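Local coordinates for alcohol dehydrogenase, zinc-containing (PDB 3IP1), which catalyses the NAD(+)-dependent oxidation of scyllo-inosose to 3-dehydro-scyllo-inosose, a zinc-dependent step that probably belongs to myo-inositol degradation, at the interface of chains A and B. Numbering follows the deposited sequence. Chains: chain A/B, Alcohol dehydrogenase, zinc-containing.

The interface of chains A and B. Residues chain A 213-214, 237; chain B 201, 205, 236, 352, 356.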
ATOM      1  N   PRO A 213      12.338  -0.683   9.324  1.00 25.08           N
ATOM      2  CA  PRO A 213      13.525  -0.626  10.195  1.00 24.89           C
ATOM      3  C   PRO A 213      14.467  -1.790   9.917  1.00 24.72           C
ATOM      4  O   PRO A 213      14.015  -2.926   9.812  1.00 24.01           O
ATOM      5  CB  PRO A 213      12.938  -0.755  11.598  1.00 25.15           C
ATOM      6  CG  PRO A 213      11.526  -0.249  11.464  1.00 24.88           C
ATOM      7  CD  PRO A 213      11.075  -0.646  10.089  1.00 24.67           C
ATOM      8  N   GLY A 214      15.759  -1.487   9.790  1.00 25.47           N
ATOM      9  CA  GLY A 214      16.773  -2.442   9.348  1.00 25.97           C
ATOM     10  C   GLY A 214      17.240  -2.241   7.902  1.00 26.32           C
ATOM     11  O   GLY A 214      18.285  -2.754   7.516  1.00 26.77           O
ATOM     12  N   GLY A 237      14.832   4.342  11.277  1.00 26.23           N
ATOM     13  CA  GLY A 237      15.353   3.011  11.604  1.00 26.06           C
ATOM     14  C   GLY A 237      16.264   2.385  10.563  1.00 26.65           C
ATOM     15  O   GLY A 237      16.478   1.163  10.574  1.00 25.85           O
TER
ATOM     16  N   TYR B 201       8.006  -7.650  15.442  1.00 21.62           N
ATOM     17  CA  TYR B 201       8.220  -6.989  14.164  1.00 22.20           C
ATOM     18  C   TYR B 201       7.110  -7.337  13.156  1.00 22.88           C
ATOM     19  O   TYR B 201       6.562  -6.455  12.483  1.00 23.43           O
ATOM     20  CB  TYR B 201       9.593  -7.381  13.623  1.00 21.85           C
ATOM     21  CG  TYR B 201      10.135  -6.511  12.523  1.00 22.63           C
ATOM     22  CD1 TYR B 201       9.670  -6.641  11.215  1.00 22.32           C
ATOM     23  CD2 TYR B 201      11.140  -5.574  12.777  1.00 22.11           C
ATOM     24  CE1 TYR B 201      10.184  -5.869  10.186  1.00 22.73           C
ATOM     25  CE2 TYR B 201      11.655  -4.796  11.752  1.00 24.10           C
ATOM     26  CZ  TYR B 201      11.170  -4.955  10.454  1.00 23.55           C
ATOM     27  OH  TYR B 201      11.662  -4.191   9.423  1.00 24.74           O
ATOM     28  N   ILE B 205       5.181  -4.089  12.156  1.00 22.73           N
ATOM     29  CA  ILE B 205       5.706  -3.541  10.917  1.00 22.97           C
ATOM     30  C   ILE B 205       4.917  -4.132   9.765  1.00 23.56           C
ATOM     31  O   ILE B 205       4.364  -3.397   8.955  1.00 23.94           O
ATOM     32  CB  ILE B 205       7.236  -3.773  10.743  1.00 22.80           C
ATOM     33  CG1 ILE B 205       8.032  -3.165  11.921  1.00 21.12           C
ATOM     34  CG2 ILE B 205       7.709  -3.222   9.389  1.00 23.59           C
ATOM     35  CD1 ILE B 205       7.962  -1.628  12.050  1.00 19.82           C
ATOM     36  N   ALA B 236      11.822   2.943  14.766  1.00 26.92           N
ATOM     37  CA  ALA B 236      11.055   3.295  13.578  1.00 26.25           C
ATOM     38  C   ALA B 236      10.685   4.776  13.542  1.00 26.15           C
ATOM     39  O   ALA B 236      10.094   5.236  12.571  1.00 26.63           O
ATOM     40  CB  ALA B 236       9.790   2.454  13.507  1.00 26.06           C
ATOM     41  N   ARG B 352      15.962  -8.442   8.631  1.00 26.62           N
ATOM     42  CA  ARG B 352      15.862  -7.048   9.107  1.00 26.82           C
ATOM     43  C   ARG B 352      16.079  -6.921  10.617  1.00 26.86           C
ATOM     44  O   ARG B 352      16.788  -6.008  11.071  1.00 27.08           O
ATOM     45  CB  ARG B 352      14.549  -6.379   8.679  1.00 26.73           C
ATOM     46  CG  ARG B 352      14.559  -5.976   7.221  1.00 27.76           C
ATOM     47  CD  ARG B 352      13.303  -5.266   6.888  1.00 28.46           C
ATOM     48  NE  ARG B 352      13.126  -5.036   5.466  1.00 28.64           N
ATOM     49  CZ  ARG B 352      12.574  -5.906   4.625  1.00 30.35           C
ATOM     50  NH1 ARG B 352      12.173  -7.086   5.055  1.00 29.17           N
ATOM     51  NH2 ARG B 352      12.412  -5.587   3.342  1.00 31.42           N
ATOM     52  N   LEU B 356      18.930  -4.692  12.359  1.00 29.09           N
ATOM     53  CA  LEU B 356      18.522  -3.724  13.375  1.00 29.93           C
ATOM     54  C   LEU B 356      19.332  -3.904  14.659  1.00 29.82           C
ATOM     55  O   LEU B 356      19.863  -2.942  15.217  1.00 29.49           O
ATOM     56  CB  LEU B 356      17.029  -3.903  13.656  1.00 30.10           C
ATOM     57  CG  LEU B 356      16.161  -2.791  14.213  1.00 31.30           C
ATOM     58  CD1 LEU B 356      16.429  -1.445  13.558  1.00 31.27           C
ATOM     59  CD2 LEU B 356      14.694  -3.224  14.023  1.00 32.39           C
TER
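The loop that leads into strand 216-220 of one subunit inserts A:Pro213 between helices 194-207 and 349-358 of the other, and its main-chain oxygen meets B:Tyr201 there. The phenolic OH of B:Tyr201 donates a hydrogen bond to O of A:Pro213 (2.7 Å). The hydroxyl lies in the carbonyl plane, on a lone pair of the proline oxygen, at a C=O...OH angle of 140°, and the oxygen sits at the edge of the tyrosine ring, in its plane. CG of the tyrosine stands anti to the backbone N (chi1 -164°), which directs the phenol toward the partner loop, while CG1 of B:Ile205 packs over the centre of one ring face and supports it from within chain B. The pyrrolidine of A:Pro213 is held by apolar groups: CD meets CD1 of B:Ile205 at 3.8 Å, CG touches CB of B:Ala236, and CB rests against CD2 of B:Leu356. The other methyl of B:Leu356, CD1, lies 3.8 Å from N of A:Gly214. CB and CD of B:Arg352 approach the proline oxygen from one side. A phenylalanine in place of B:Tyr201 would probably leave this carbonyl without its hydroxyl donor, and the loop less firmly fixed. Repeated with the chains exchanged, this socket for a proline joins the subunits at a twofold interface, perhaps that of the homodimer; the centre of the contact lies about 24 Å from B:Ser70, a presumed active-site residue, which suggests a role in assembly rather than in catalysis.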